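Class I phosphodiesterase PDEB1 (Leishmania major, PDB 2R8Q) belongs to the class I cyclic nucleotide phosphodiesterase family and has an all-helical, metal-binding catalytic domain. Local coordinates at residues 253-258 / 307-312. Numbering follows the deposited sequence.
Sequences GDVSNV and IGFIDF. With ZN (zinc ion), chain C; IBM (3-isobutyl-1-methylxanthine), chain E.
Phe309 meets Val255 and Val258 along the edge of its ring. Val258 CG1 lies in the ring plane, 3.8 Å from Phe309 CD2. Val255 CG1 sits near that plane at the far end of the ring, 4.1 Å from Phe309 CZ. Both valine side chains cross the phenylalanine at about a right angle. Val258 CG1 also touches the next residue of the helix, 4.0 Å from Ile310 CG1, where the two side chains run past each other in opposite directions. The contact is apolar and buried.

One face of the Phe309 ring carries 3-isobutyl-1-methylxanthine. Ligand atom C5 lies over the ring centre, 3.7 Å above the plane, and the xanthine lies flat over this face. The valines border the edge of the ring, and its face forms one wall of the ligand pocket. Phe309 CG is anti to the backbone N (chi1 -174°), which extends the ring away from its helix toward the ligand and the valines.

Asn257 reaches the same ligand from the other segment, with OD1 3.7 Å from the methyl C10. Tyr99 hydrogen-bonds this OD1. Asp254 faces the metal site, where OD1 binds the zinc ion at 2.2 Å. His104, His140, Asp141 and two waters complete the zinc shell. In the same segment, Ser256 OG donates a 2.7 Å hydrogen bond to Gly253 O and ties the turn back to the helix end.

Residues 253-258 therefore link the metal site to the ligand pocket as the chain leaves helix 239-254. Helix 302-324 packs against this turn, adding Gln306 and Ala314 around Val258 and Phe318 against Val255. Helix 102-118 touches Ser256 and Asn257, while helix 330-348 touches Ile307.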
loop_
_atom_site.group_PDB
_atom_site.type_symbol
_atom_site.label_atom_id
_atom_site.label_comp_id
_atom_site.label_asym_id
_atom_site.label_seq_id
_atom_site.Cartn_x
_atom_site.Cartn_y
_atom_site.Cartn_z
ATOM N N GLY A 253 -15.637 -12.910 -14.345
ATOM C CA GLY A 253 -15.791 -11.672 -15.084
ATOM C C GLY A 253 -14.456 -11.181 -15.615
ATOM O O GLY A 253 -14.366 -10.655 -16.722
ATOM N N ASP A 254 -13.409 -11.368 -14.822
ATOM C CA ASP A 254 -12.073 -10.928 -15.197
ATOM C C ASP A 254 -11.531 -11.638 -16.442
ATOM O O ASP A 254 -10.810 -11.031 -17.238
ATOM C CB ASP A 254 -11.128 -11.123 -14.007
ATOM C CG ASP A 254 -10.020 -10.093 -13.963
ATOM O OD1 ASP A 254 -10.146 -9.029 -14.615
ATOM O OD2 ASP A 254 -9.022 -10.344 -13.255
ATOM N N VAL A 255 -11.882 -12.910 -16.624
ATOM C CA VAL A 255 -11.418 -13.656 -17.798
ATOM C C VAL A 255 -12.560 -13.959 -18.767
ATOM O O VAL A 255 -12.502 -14.922 -19.535
ATOM C CB VAL A 255 -10.731 -14.990 -17.400
ATOM C CG1 VAL A 255 -9.502 -14.700 -16.553
ATOM C CG2 VAL A 255 -11.701 -15.892 -16.651
ATOM N N SER A 256 -13.581 -13.108 -18.745
ATOM C CA SER A 256 -14.765 -13.278 -19.588
ATOM C C SER A 256 -14.636 -12.857 -21.049
ATOM O O SER A 256 -15.546 -13.109 -21.838
ATOM C CB SER A 256 -15.946 -12.522 -18.977
ATOM O OG SER A 256 -15.707 -11.122 -18.965
ATOM N N ASN A 257 -13.532 -12.213 -21.413
ATOM C CA ASN A 257 -13.361 -11.767 -22.796
ATOM C C ASN A 257 -13.614 -12.888 -23.806
ATOM O O ASN A 257 -14.242 -12.665 -24.838
ATOM C CB ASN A 257 -11.951 -11.213 -23.021
ATOM C CG ASN A 257 -11.714 -9.872 -22.334
ATOM O OD1 ASN A 257 -10.579 -9.400 -22.272
ATOM N ND2 ASN A 257 -12.776 -9.253 -21.829
ATOM N N VAL A 258 -13.130 -14.089 -23.502
ATOM C CA VAL A 258 -13.280 -15.224 -24.410
ATOM C C VAL A 258 -14.686 -15.799 -24.515
ATOM O O VAL A 258 -14.943 -16.655 -25.363
ATOM C CB VAL A 258 -12.317 -16.371 -24.032
ATOM C CG1 VAL A 258 -10.877 -15.906 -24.174
ATOM C CG2 VAL A 258 -12.600 -16.844 -22.615
ATOM N N ILE A 307 -6.633 -19.599 -28.591
ATOM C CA ILE A 307 -6.893 -21.025 -28.461
ATOM C C ILE A 307 -6.142 -21.575 -27.252
ATOM O O ILE A 307 -6.680 -22.375 -26.492
ATOM C CB ILE A 307 -6.464 -21.785 -29.729
ATOM C CG1 ILE A 307 -7.367 -21.382 -30.894
ATOM C CG2 ILE A 307 -6.545 -23.287 -29.494
ATOM C CD1 ILE A 307 -6.986 -22.008 -32.214
ATOM N N GLY A 308 -4.902 -21.131 -27.073
ATOM C CA GLY A 308 -4.115 -21.583 -25.939
ATOM C C GLY A 308 -4.742 -21.158 -24.624
ATOM O O GLY A 308 -4.839 -21.950 -23.686
ATOM N N PHE A 309 -5.184 -19.906 -24.553
ATOM C CA PHE A 309 -5.802 -19.394 -23.334
ATOM C C PHE A 309 -7.121 -20.112 -23.045
ATOM O O PHE A 309 -7.429 -20.428 -21.895
ATOM C CB PHE A 309 -6.042 -17.888 -23.453
ATOM C CG PHE A 309 -6.540 -17.253 -22.188
ATOM C CD1 PHE A 309 -5.765 -17.279 -21.032
ATOM C CD2 PHE A 309 -7.782 -16.632 -22.147
ATOM C CE1 PHE A 309 -6.222 -16.693 -19.852
ATOM C CE2 PHE A 309 -8.247 -16.043 -20.973
ATOM C CZ PHE A 309 -7.465 -16.074 -19.823
ATOM N N ILE A 310 -7.901 -20.370 -24.089
ATOM C CA ILE A 310 -9.170 -21.064 -23.919
ATOM C C ILE A 310 -8.941 -22.505 -23.460
ATOM O O ILE A 310 -9.505 -22.949 -22.462
ATOM C CB ILE A 310 -9.978 -21.089 -25.236
ATOM C CG1 ILE A 310 -10.514 -19.686 -25.541
ATOM C CG2 ILE A 310 -11.121 -22.094 -25.134
ATOM C CD1 ILE A 310 -11.218 -19.576 -26.885
ATOM N N ASP A 311 -8.097 -23.221 -24.190
ATOM C CA ASP A 311 -7.803 -24.613 -23.880
ATOM C C ASP A 311 -7.257 -24.903 -22.488
ATOM O O ASP A 311 -7.697 -25.849 -21.834
ATOM C CB ASP A 311 -6.829 -25.186 -24.915
ATOM C CG ASP A 311 -7.504 -25.516 -26.228
ATOM O OD1 ASP A 311 -8.733 -25.312 -26.328
ATOM O OD2 ASP A 311 -6.809 -25.983 -27.159
ATOM N N PHE A 312 -6.312 -24.094 -22.019
ATOM C CA PHE A 312 -5.707 -24.367 -20.725
ATOM C C PHE A 312 -6.033 -23.456 -19.550
ATOM O O PHE A 312 -5.540 -23.681 -18.445
ATOM C CB PHE A 312 -4.191 -24.466 -20.900
ATOM C CG PHE A 312 -3.778 -25.465 -21.943
ATOM C CD1 PHE A 312 -3.393 -25.048 -23.214
ATOM C CD2 PHE A 312 -3.823 -26.828 -21.670
ATOM C CE1 PHE A 312 -3.060 -25.977 -24.203
ATOM C CE2 PHE A 312 -3.494 -27.766 -22.651
ATOM C CZ PHE A 312 -3.113 -27.338 -23.919
HETATM ZN ZN ZN C . -9.022 -7.161 -14.289
HETATM N N9 IBM E . -3.985 -13.895 -20.378
HETATM C C8 IBM E . -3.334 -14.522 -21.412
HETATM N N7 IBM E . -3.975 -14.461 -22.553
HETATM C C5 IBM E . -5.124 -13.745 -22.249
HETATM C C4 IBM E . -5.146 -13.391 -20.918
HETATM N N3 IBM E . -6.103 -12.692 -20.270
HETATM C C2 IBM E . -7.157 -12.312 -21.051
HETATM N N1 IBM E . -7.220 -12.627 -22.413
HETATM C C6 IBM E . -6.208 -13.339 -23.010
HETATM O O6 IBM E . -6.259 -13.613 -24.199
HETATM O O2 IBM E . -8.076 -11.677 -20.544
HETATM C C10 IBM E . -8.365 -12.198 -23.203
HETATM C C11 IBM E . -6.012 -12.367 -18.856
HETATM C C12 IBM E . -4.835 -11.413 -18.633
HETATM C C13 IBM E . -5.283 -9.963 -18.747
HETATM C C14 IBM E . -4.177 -11.674 -17.285
HETATM O O HOH W 1 -7.783 -8.313 -12.949
HETATM O O HOH W 2 -7.483 -8.131 -15.680
#